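RTX-adhesin (Marinomonas primoryensis, PDB 5IRB) probably helps hold a 1.5-MDa calcium-binding adhesin, which attaches its Antarctic bacterium to diatoms and ice, at the cell surface, through a row of beta-sandwich domains. Local coordinates at residues A[217-222]-A[288-293]; A[234-239]-A[274-279]; A[245-250]-A[294-299]; A[259-264]-A[279-284]. All coordinates share one frame; numbering follows the deposited sequence.

Contact 1: residues A[217-222]-A[288-293]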
loop_
_atom_site.group_PDB
_atom_site.type_symbol
_atom_site.label_atom_id
_atom_site.label_comp_id
_atom_site.label_asym_id
_atom_site.label_seq_id
_atom_site.Cartn_x
_atom_site.Cartn_y
_atom_site.Cartn_z
ATOM N N VAL A 217 22.934 37.371 2.039
ATOM C CA VAL A 217 24.177 37.562 1.325
ATOM C C VAL A 217 24.594 39.022 1.385
ATOM O O VAL A 217 23.767 39.908 1.181
ATOM C CB VAL A 217 24.021 37.113 -0.129
ATOM C CG1 VAL A 217 25.174 37.590 -0.981
ATOM C CG2 VAL A 217 23.915 35.600 -0.171
ATOM N N THR A 218 25.868 39.271 1.676
ATOM C CA THR A 218 26.408 40.632 1.704
ATOM C C THR A 218 27.639 40.728 0.805
ATOM O O THR A 218 28.287 39.718 0.530
ATOM C CB THR A 218 26.810 41.057 3.146
ATOM O OG1 THR A 218 27.924 40.278 3.602
ATOM C CG2 THR A 218 25.648 40.877 4.124
ATOM N N VAL A 219 27.968 41.951 0.345
ATOM C CA VAL A 219 29.216 42.192 -0.369
ATOM C C VAL A 219 30.025 43.245 0.403
ATOM O O VAL A 219 29.509 44.329 0.716
ATOM C CB VAL A 219 28.966 42.678 -1.817
ATOM C CG1 VAL A 219 30.279 42.885 -2.568
ATOM C CG2 VAL A 219 28.011 41.705 -2.577
ATOM N N ASN A 220 31.298 42.958 0.656
ATOM C CA ASN A 220 32.148 43.917 1.333
ATOM C C ASN A 220 32.474 45.098 0.420
ATOM O O ASN A 220 32.141 45.092 -0.756
ATOM C CB ASN A 220 33.444 43.253 1.806
ATOM C CG ASN A 220 33.192 42.104 2.762
ATOM O OD1 ASN A 220 32.284 42.166 3.593
ATOM N ND2 ASN A 220 33.976 41.030 2.628
ATOM N N ALA A 221 33.151 46.089 0.978
ATOM C CA ALA A 221 33.649 47.228 0.238
ATOM C C ALA A 221 34.503 46.770 -0.937
ATOM O O ALA A 221 35.221 45.765 -0.845
ATOM C CB ALA A 221 34.457 48.153 1.181
ATOM N N ILE A 222 34.404 47.492 -2.042
ATOM C CA ILE A 222 35.180 47.164 -3.228
ATOM C C ILE A 222 36.531 47.844 -3.107
ATOM O O ILE A 222 36.651 49.047 -3.341
ATOM C CB ILE A 222 34.456 47.599 -4.510
ATOM C CG1 ILE A 222 33.001 47.101 -4.501
ATOM C CG2 ILE A 222 35.231 47.165 -5.757
ATOM C CD1 ILE A 222 32.851 45.627 -4.248
ATOM N N PHE A 288 26.469 45.867 -8.665
ATOM C CA PHE A 288 26.200 44.501 -9.108
ATOM C C PHE A 288 25.664 43.655 -7.972
ATOM O O PHE A 288 25.752 44.035 -6.799
ATOM C CB PHE A 288 27.464 43.879 -9.704
ATOM C CG PHE A 288 28.590 43.761 -8.728
ATOM C CD1 PHE A 288 28.637 42.722 -7.815
ATOM C CD2 PHE A 288 29.573 44.741 -8.676
ATOM C CE1 PHE A 288 29.667 42.632 -6.897
ATOM C CE2 PHE A 288 30.606 44.661 -7.763
ATOM C CZ PHE A 288 30.662 43.623 -6.868
ATOM N N ASP A 289 25.099 42.507 -8.325
ATOM C CA ASP A 289 24.546 41.593 -7.349
ATOM C C ASP A 289 25.456 40.393 -7.158
ATOM O O ASP A 289 26.121 39.937 -8.097
ATOM C CB ASP A 289 23.163 41.093 -7.791
ATOM C CG ASP A 289 22.097 42.146 -7.622
ATOM O OD1 ASP A 289 22.325 43.096 -6.848
ATOM O OD2 ASP A 289 21.037 42.034 -8.267
ATOM N N ALA A 290 25.471 39.870 -5.942
ATOM C CA ALA A 290 26.074 38.582 -5.708
ATOM C C ALA A 290 24.908 37.630 -5.431
ATOM O O ALA A 290 24.060 37.911 -4.573
ATOM C CB ALA A 290 27.065 38.635 -4.536
ATOM N N VAL A 291 24.849 36.528 -6.172
ATOM C CA VAL A 291 23.737 35.578 -6.037
ATOM C C VAL A 291 24.217 34.211 -5.560
ATOM O O VAL A 291 25.093 33.612 -6.175
ATOM C CB VAL A 291 22.964 35.409 -7.349
ATOM C CG1 VAL A 291 21.769 34.432 -7.166
ATOM C CG2 VAL A 291 22.461 36.749 -7.824
ATOM N N VAL A 292 23.686 33.754 -4.433
ATOM C CA VAL A 292 24.039 32.429 -3.911
ATOM C C VAL A 292 22.913 31.429 -4.202
ATOM O O VAL A 292 21.737 31.710 -3.963
ATOM C CB VAL A 292 24.353 32.478 -2.417
ATOM C CG1 VAL A 292 24.535 31.059 -1.834
ATOM C CG2 VAL A 292 25.620 33.344 -2.194
ATOM N N THR A 293 23.284 30.295 -4.793
ATOM C CA THR A 293 22.337 29.236 -5.132
ATOM C C THR A 293 22.420 28.132 -4.075
ATOM O O THR A 293 23.484 27.546 -3.866
ATOM C CB THR A 293 22.592 28.653 -6.522
ATOM O OG1 THR A 293 22.330 29.662 -7.507
ATOM C CG2 THR A 293 21.649 27.439 -6.780
#
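The two sheets of a beta-sandwich meet here: Val217 and Val219 of strand 216-219, with Ile222 just beyond it, face Phe288, Ala290 and Val292 of strand 287-295. The short strand axes approach to 7.6 Å and run 144° apart, which is face-to-face packing of two layers and too wide for backbone pairing; the contact is made by apolar side chains. At one end Val217 CG2 lies 3.5 Å from Val292 CG2, tighter than usual for two methyl carbons. Both of these branches are anti to their own carbonyl carbons, and the two side chains meet aslant through them. The other branch, Val217 CG1, is 3.8 Å from Ala290 O and also reaches the methyl of Ala290. That small CB is shared, since Val219 CG2 comes to within 3.8 Å of it. At the far end Ile222 and Phe288 reach toward each other tip to tip, CD1 to CZ at 4.0 Å. The Phe288 ring is approached obliquely by Ile222 CD1 and, more loosely, by Val219 CG1. Leu256 and Val239, on neighbouring strands, pack beside Phe288, and Ile222 N is hydrogen-bonded to Asp226, a calcium-binding residue. Val217 and Val219 turned inward against Ala290 and Val292, with Ile222 and the Phe288 ring closing the end, are characteristic of the core of a beta-sandwich.

Contact 2: residues A[234-239]-A[274-279]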
loop_
_atom_site.group_PDB
_atom_site.type_symbol
_atom_site.label_atom_id
_atom_site.label_comp_id
_atom_site.label_asym_id
_atom_site.label_seq_id
_atom_site.Cartn_x
_atom_site.Cartn_y
_atom_site.Cartn_z
ATOM N N ALA A 234 43.603 48.798 -13.281
ATOM C CA ALA A 234 44.606 48.144 -14.117
ATOM C C ALA A 234 44.786 46.655 -13.801
ATOM O O ALA A 234 45.208 45.880 -14.665
ATOM C CB ALA A 234 45.940 48.881 -13.991
ATOM N N GLY A 235 44.474 46.260 -12.568
ATOM C CA GLY A 235 44.807 44.929 -12.087
ATOM C C GLY A 235 43.646 44.005 -11.773
ATOM O O GLY A 235 42.615 44.013 -12.446
ATOM N N THR A 236 43.832 43.179 -10.749
ATOM C CA THR A 236 42.813 42.237 -10.312
ATOM C C THR A 236 42.331 42.686 -8.949
ATOM O O THR A 236 43.135 43.126 -8.129
ATOM C CB THR A 236 43.364 40.804 -10.228
ATOM O OG1 THR A 236 43.752 40.362 -11.533
ATOM C CG2 THR A 236 42.319 39.859 -9.671
ATOM N N VAL A 237 41.026 42.627 -8.715
ATOM C CA VAL A 237 40.487 42.986 -7.410
ATOM C C VAL A 237 39.735 41.813 -6.781
ATOM O O VAL A 237 38.890 41.190 -7.429
ATOM C CB VAL A 237 39.553 44.205 -7.500
ATOM C CG1 VAL A 237 38.774 44.375 -6.209
ATOM C CG2 VAL A 237 40.352 45.457 -7.791
ATOM N N ALA A 238 40.037 41.527 -5.516
ATOM C CA ALA A 238 39.337 40.478 -4.774
ATOM C C ALA A 238 38.013 41.003 -4.228
ATOM O O ALA A 238 37.995 41.828 -3.308
ATOM C CB ALA A 238 40.212 39.956 -3.636
ATOM N N VAL A 239 36.909 40.545 -4.811
ATOM C CA VAL A 239 35.594 40.889 -4.308
ATOM C C VAL A 239 35.110 39.806 -3.338
ATOM O O VAL A 239 35.125 38.620 -3.666
ATOM C CB VAL A 239 34.597 41.060 -5.464
ATOM C CG1 VAL A 239 33.205 41.373 -4.933
ATOM C CG2 VAL A 239 35.099 42.160 -6.434
ATOM N N SER A 274 35.117 34.826 -1.599
ATOM C CA SER A 274 35.927 35.831 -2.298
ATOM C C SER A 274 36.178 35.335 -3.720
ATOM O O SER A 274 36.277 34.121 -3.959
ATOM C CB SER A 274 37.247 36.111 -1.566
ATOM O OG SER A 274 37.979 37.135 -2.225
ATOM N N VAL A 275 36.237 36.263 -4.669
ATOM C CA VAL A 275 36.553 35.901 -6.042
ATOM C C VAL A 275 37.349 37.011 -6.709
ATOM O O VAL A 275 37.135 38.199 -6.435
ATOM C CB VAL A 275 35.265 35.571 -6.844
ATOM C CG1 VAL A 275 34.305 36.749 -6.869
ATOM C CG2 VAL A 275 35.596 35.089 -8.245
ATOM N N ASP A 276 38.292 36.628 -7.566
ATOM C CA ASP A 276 39.121 37.618 -8.245
ATOM C C ASP A 276 38.430 38.173 -9.489
ATOM O O ASP A 276 38.005 37.434 -10.376
ATOM C CB ASP A 276 40.485 37.013 -8.595
ATOM C CG ASP A 276 41.423 36.932 -7.383
ATOM O OD1 ASP A 276 41.121 37.533 -6.323
ATOM O OD2 ASP A 276 42.457 36.242 -7.481
ATOM N N VAL A 277 38.325 39.493 -9.538
ATOM C CA VAL A 277 37.625 40.176 -10.613
ATOM C C VAL A 277 38.571 41.128 -11.350
ATOM O O VAL A 277 39.363 41.811 -10.718
ATOM C CB VAL A 277 36.430 40.954 -10.050
ATOM C CG1 VAL A 277 35.683 41.675 -11.162
ATOM C CG2 VAL A 277 35.499 40.000 -9.298
ATOM N N ALA A 278 38.502 41.164 -12.678
ATOM C CA ALA A 278 39.262 42.146 -13.443
ATOM C C ALA A 278 38.851 43.571 -13.080
ATOM O O ALA A 278 37.671 43.918 -13.123
ATOM C CB ALA A 278 39.079 41.911 -14.936
ATOM N N GLY A 279 39.836 44.410 -12.783
ATOM C CA GLY A 279 39.575 45.793 -12.432
ATOM C C GLY A 279 38.853 46.567 -13.518
ATOM O O GLY A 279 38.063 47.476 -13.231
#
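Val239 and Val277 cross obliquely on the inner side of the sheet, their CG2 methyls 3.6 Å apart. They are not direct partners in the pairing but diagonal neighbours: Val237 stands opposite Val277, and Val239 opposite Val275. In both residues CG2 is anti to the carbonyl carbon and beside the backbone N, and these are the two branches that meet. On the outer side Thr236 and Asp276 are again diagonal, and their side chains cross at about a right angle. Thr236 CG2, anti to its backbone N, comes to 3.6 Å from Asp276 CB, while Asp276 OD1 leans over Ala238 CB at 3.7 Å. The backbones beneath form an antiparallel pair of strands, 236-239 against 274-278, in the three-stranded sheet of the sandwich. Val237 with Val277 and Val239 with Val275 are the hydrogen-bonded pairs, each tied by two N-H to O=C bonds. The bond from Val237 N to Val277 O is 2.7 Å long and almost straight, 179° at the hydrogen. Beyond the last bridge Gly279 N, in the first turn of helix 279-284, donates to Gly235 O at 2.8 Å, tying the start of the helix to the residue before strand 236-244. Leu282 of that helix covers Val237, Val239 and Val277, whereas Thr236, Ala238 and Asp276 are exposed on the opposite face.

Contact 3: residues A[245-250]-A[294-299]. With CA (calcium ion), chain D.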
loop_
_atom_site.group_PDB
_atom_site.type_symbol
_atom_site.label_atom_id
_atom_site.label_comp_id
_atom_site.label_asym_id
_atom_site.label_seq_id
_atom_site.Cartn_x
_atom_site.Cartn_y
_atom_site.Cartn_z
ATOM N N GLY A 245 22.674 31.683 6.748
ATOM C CA GLY A 245 21.251 31.619 7.051
ATOM C C GLY A 245 20.459 30.753 6.085
ATOM O O GLY A 245 20.959 30.357 5.025
ATOM N N GLY A 246 19.206 30.479 6.431
ATOM C CA GLY A 246 18.353 29.680 5.561
ATOM C C GLY A 246 19.033 28.371 5.200
ATOM O O GLY A 246 19.632 27.724 6.058
ATOM N N ASP A 247 18.961 27.991 3.928
ATOM C CA ASP A 247 19.604 26.774 3.453
ATOM C C ASP A 247 20.977 26.999 2.835
ATOM O O ASP A 247 21.534 26.092 2.213
ATOM C CB ASP A 247 18.694 26.093 2.432
ATOM C CG ASP A 247 17.516 25.437 3.083
ATOM O OD1 ASP A 247 17.694 24.829 4.164
ATOM O OD2 ASP A 247 16.413 25.610 2.552
ATOM N N ILE A 248 21.531 28.195 3.005
ATOM C CA ILE A 248 22.869 28.461 2.480
ATOM C C ILE A 248 23.874 27.532 3.165
ATOM O O ILE A 248 23.837 27.349 4.387
ATOM C CB ILE A 248 23.296 29.950 2.668
ATOM C CG1 ILE A 248 22.396 30.875 1.844
ATOM C CG2 ILE A 248 24.756 30.141 2.289
ATOM C CD1 ILE A 248 22.679 32.382 2.028
ATOM N N ALA A 249 24.781 26.950 2.389
ATOM C CA ALA A 249 25.713 25.993 2.957
ATOM C C ALA A 249 27.098 26.136 2.341
ATOM O O ALA A 249 27.223 26.588 1.206
ATOM C CB ALA A 249 25.195 24.584 2.750
ATOM N N GLU A 250 28.125 25.755 3.092
ATOM C CA GLU A 250 29.477 25.633 2.547
ATOM C C GLU A 250 29.454 24.899 1.217
ATOM O O GLU A 250 28.825 23.859 1.106
ATOM C CB GLU A 250 30.397 24.886 3.509
ATOM C CG GLU A 250 31.849 24.827 3.031
ATOM C CD GLU A 250 32.733 24.018 3.950
ATOM O OE1 GLU A 250 32.227 23.525 4.981
ATOM O OE2 GLU A 250 33.944 23.899 3.654
ATOM N N SER A 294 21.309 27.895 -3.378
ATOM C CA SER A 294 21.272 26.851 -2.368
ATOM C C SER A 294 20.190 25.793 -2.618
ATOM O O SER A 294 19.355 25.913 -3.502
ATOM C CB SER A 294 21.079 27.472 -0.988
ATOM O OG SER A 294 22.070 28.476 -0.714
ATOM N N SER A 295 20.231 24.744 -1.813
ATOM C CA SER A 295 19.214 23.713 -1.884
ATOM C C SER A 295 19.026 23.079 -0.507
ATOM O O SER A 295 19.933 23.110 0.323
ATOM C CB SER A 295 19.605 22.697 -2.961
ATOM O OG SER A 295 20.779 22.034 -2.551
ATOM N N ASP A 296 17.818 22.579 -0.244
ATOM C CA ASP A 296 17.554 21.796 0.964
ATOM C C ASP A 296 17.664 20.287 0.684
ATOM O O ASP A 296 17.933 19.879 -0.449
ATOM C CB ASP A 296 16.192 22.196 1.583
ATOM C CG ASP A 296 14.972 21.811 0.714
ATOM O OD1 ASP A 296 15.140 21.095 -0.297
ATOM O OD2 ASP A 296 13.836 22.226 1.068
ATOM N N ALA A 297 17.504 19.464 1.716
ATOM C CA ALA A 297 17.676 18.020 1.553
ATOM C C ALA A 297 16.639 17.424 0.616
ATOM O O ALA A 297 16.924 16.445 -0.064
ATOM C CB ALA A 297 17.627 17.292 2.924
ATOM N N ALA A 298 15.448 18.015 0.565
ATOM C CA ALA A 298 14.420 17.572 -0.389
ATOM C C ALA A 298 14.772 17.837 -1.837
ATOM O O ALA A 298 14.142 17.266 -2.721
ATOM C CB ALA A 298 13.093 18.229 -0.077
ATOM N N GLY A 299 15.764 18.693 -2.088
ATOM C CA GLY A 299 16.184 18.967 -3.451
ATOM C C GLY A 299 15.615 20.235 -4.060
ATOM O O GLY A 299 15.846 20.508 -5.240
HETATM CA CA CA D . 12.458 23.012 2.592
HETATM O O HOH W 1 22.558 24.755 0.186
HETATM O O HOH W 2 14.127 24.792 3.241
HETATM O O HOH W 3 11.052 23.888 3.915
HETATM O O HOH W 4 13.692 21.946 4.281
#
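A partly water-mediated surface contact beside a calcium site joins Asp247 and Ile248, in the loop between strands 236-244 and 253-258, to Ser294 and Asp296, where strand 287-295 ends. Direct touching is limited: Ile248 CA is 3.3 Å from Ser294 OG, and Asp247 OD2 is 3.6 Å from Asp296 CB. Ser294 OG has its polar partner in Asp252, whose OD2 also binds Ala249 N. The two aspartates have their carboxylate planes 68° apart, and Asp247 OD2 stays 4.5 Å from Asp296 OD2. Asp296 CG lies between its backbone N and carbonyl carbon (chi1 67°), and OD2 binds the calcium at 2.2 Å; the other oxygen, OD1, accepts from Asn300 N. Asp247 works from the second shell: its OD2 accepts a hydrogen bond from a water 2.5 Å away, and that water is itself a calcium ligand. The same OD2 is held by Asp213 N, so the carboxylate that orients the water is fixed in turn. The calcium probably offsets the repulsion between the two acids. A further water accepts from Ser295 N and lies 2.6 Å from Asp247 O, to which it probably donates. A type II' turn from Gly245 to Ile248 presents Asp247. Asp209 and Ser211 O complete the protein ligands of the calcium; they lie between strands 197-208 and 216-219, so the metal ties strand 287-295 to the segment entering from the preceding sandwich, while Ile248 packs on Thr304 of strand 301-312.

Contact 4: residues A[259-264]-A[279-284]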
loop_
_atom_site.group_PDB
_atom_site.type_symbol
_atom_site.label_atom_id
_atom_site.label_comp_id
_atom_site.label_asym_id
_atom_site.label_seq_id
_atom_site.Cartn_x
_atom_site.Cartn_y
_atom_site.Cartn_z
ATOM N N ASN A 259 29.873 43.945 -15.452
ATOM C CA ASN A 259 30.208 44.422 -16.781
ATOM C C ASN A 259 30.015 43.358 -17.870
ATOM O O ASN A 259 30.818 43.245 -18.805
ATOM C CB ASN A 259 31.649 44.945 -16.786
ATOM C CG ASN A 259 31.957 45.766 -18.014
ATOM O OD1 ASN A 259 31.065 46.381 -18.594
ATOM N ND2 ASN A 259 33.219 45.775 -18.422
ATOM N N GLY A 260 28.921 42.608 -17.774
ATOM C CA GLY A 260 28.666 41.559 -18.742
ATOM C C GLY A 260 29.480 40.290 -18.533
ATOM O O GLY A 260 29.326 39.331 -19.286
ATOM N N GLU A 261 30.356 40.271 -17.531
ATOM C CA GLU A 261 31.190 39.090 -17.305
ATOM C C GLU A 261 30.669 38.302 -16.113
ATOM O O GLU A 261 30.229 38.876 -15.115
ATOM C CB GLU A 261 32.659 39.476 -17.069
ATOM C CG GLU A 261 33.380 40.041 -18.284
ATOM C CD GLU A 261 33.528 39.037 -19.423
ATOM O OE1 GLU A 261 33.405 37.814 -19.164
ATOM O OE2 GLU A 261 33.767 39.482 -20.574
ATOM N N THR A 262 30.723 36.981 -16.214
ATOM C CA THR A 262 30.275 36.140 -15.118
ATOM C C THR A 262 31.458 35.640 -14.287
ATOM O O THR A 262 32.416 35.094 -14.831
ATOM C CB THR A 262 29.471 34.964 -15.638
ATOM O OG1 THR A 262 28.364 35.463 -16.394
ATOM C CG2 THR A 262 28.980 34.114 -14.479
ATOM N N TYR A 263 31.387 35.839 -12.976
ATOM C CA TYR A 263 32.421 35.373 -12.057
ATOM C C TYR A 263 31.772 34.419 -11.052
ATOM O O TYR A 263 30.663 34.687 -10.594
ATOM C CB TYR A 263 33.071 36.568 -11.327
ATOM C CG TYR A 263 33.919 37.479 -12.204
ATOM C CD1 TYR A 263 33.352 38.562 -12.878
ATOM C CD2 TYR A 263 35.286 37.265 -12.350
ATOM C CE1 TYR A 263 34.123 39.397 -13.681
ATOM C CE2 TYR A 263 36.062 38.089 -13.147
ATOM C CZ TYR A 263 35.479 39.156 -13.804
ATOM O OH TYR A 263 36.262 39.964 -14.588
ATOM N N THR A 264 32.453 33.332 -10.685
ATOM C CA THR A 264 31.892 32.407 -9.697
ATOM C C THR A 264 32.914 31.967 -8.658
ATOM O O THR A 264 34.117 31.949 -8.910
ATOM C CB THR A 264 31.324 31.107 -10.345
ATOM O OG1 THR A 264 32.370 30.437 -11.061
ATOM C CG2 THR A 264 30.124 31.391 -11.278
ATOM N N GLY A 279 39.836 44.410 -12.783
ATOM C CA GLY A 279 39.575 45.793 -12.432
ATOM C C GLY A 279 38.853 46.567 -13.518
ATOM O O GLY A 279 38.063 47.476 -13.231
ATOM N N SER A 280 39.135 46.221 -14.771
ATOM C CA SER A 280 38.506 46.913 -15.890
ATOM C C SER A 280 36.993 46.716 -15.833
ATOM O O SER A 280 36.231 47.603 -16.198
ATOM C CB SER A 280 39.077 46.433 -17.233
ATOM O OG SER A 280 39.008 45.022 -17.346
ATOM N N ASP A 281 36.560 45.549 -15.363
ATOM C CA ASP A 281 35.140 45.276 -15.222
ATOM C C ASP A 281 34.505 46.101 -14.108
ATOM O O ASP A 281 33.413 46.639 -14.265
ATOM C CB ASP A 281 34.918 43.787 -14.987
ATOM C CG ASP A 281 35.182 42.972 -16.234
ATOM O OD1 ASP A 281 35.019 43.546 -17.338
ATOM O OD2 ASP A 281 35.504 41.766 -16.121
ATOM N N LEU A 282 35.192 46.212 -12.981
ATOM C CA LEU A 282 34.652 46.992 -11.879
ATOM C C LEU A 282 34.628 48.471 -12.241
ATOM O O LEU A 282 33.742 49.206 -11.795
ATOM C CB LEU A 282 35.457 46.767 -10.597
ATOM C CG LEU A 282 35.348 45.337 -10.067
ATOM C CD1 LEU A 282 36.485 45.008 -9.109
ATOM C CD2 LEU A 282 33.999 45.123 -9.410
ATOM N N ALA A 283 35.607 48.900 -13.043
ATOM C CA ALA A 283 35.660 50.270 -13.561
ATOM C C ALA A 283 34.475 50.637 -14.452
ATOM O O ALA A 283 34.058 51.787 -14.492
ATOM C CB ALA A 283 36.961 50.497 -14.323
ATOM N N ALA A 284 33.911 49.658 -15.146
ATOM C CA ALA A 284 32.848 49.951 -16.104
ATOM C C ALA A 284 31.476 49.772 -15.477
ATOM O O ALA A 284 30.481 50.316 -15.953
ATOM C CB ALA A 284 32.983 49.074 -17.329
#
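Tyr263 OH is gripped twice: it donates to Asp281 OD2 in a very short bond of 2.5 Å and accepts from Ala278 N, the residue just before helix 279-284. Asp281 OD2 lies at the ring's edge and in its plane, while the carboxylate as a whole is turned 70° from the ring. Across the carboxylate, Asn259 ND2 donates to Asp281 OD1 at 3.1 Å with 156° at the hydrogen. It reaches that oxygen on its anti side, somewhat out of the carboxylate plane, and the two side chains cross at about a right angle. Both oxygens of this buried acid therefore have a hydrogen-bond donor, which fixes its rotation. Asn259 CG is anti to the backbone N, and the amide it carries lies against Ala284 CB, 3.5 Å from ND2. Glu261 adds its aliphatic part: CG is 3.5 Å from Asp281 OD2. The chain is bent at chi2 (-65°), and Glu261 OE2 stands 5.3 Å from Asp281 OD2, so the two like charges are not in contact. Asp281 sits in the first turn of the helix, where the backbone N-H groups would be expected to favour its negative charge. The next residue, Leu282, packs into the sandwich, on Ile258 among others. Asn259 N is bound by Asp285, a residue of a calcium site. Asn259 and Gly260, both with positive phi close to type I' turn values, form the two-residue turn of the beta-hairpin made by strands 253-258 and 261-266, here clasped to a short helix that links strands of the two sheets.

All four contacts lie in the last sandwich domain of the chain. Contact 1 is its buried core, purely apolar and between sheets; contact 2 is half core and half surface, with backbone bonds inside one sheet. They meet where Val239 packs on Phe288 and Val219. Contact 4, at the surface, relies on side-chain hydrogen bonds, yet it shares Gly279 with contact 2, and its helix sends Leu282 to touch both contacts 1 and 2. Contact 3 is set apart, with centres about 28 Å from those of contacts 2 and 4; it uses the same strand, 287-295, as contact 1, but works through waters and calcium at the end facing the preceding domain.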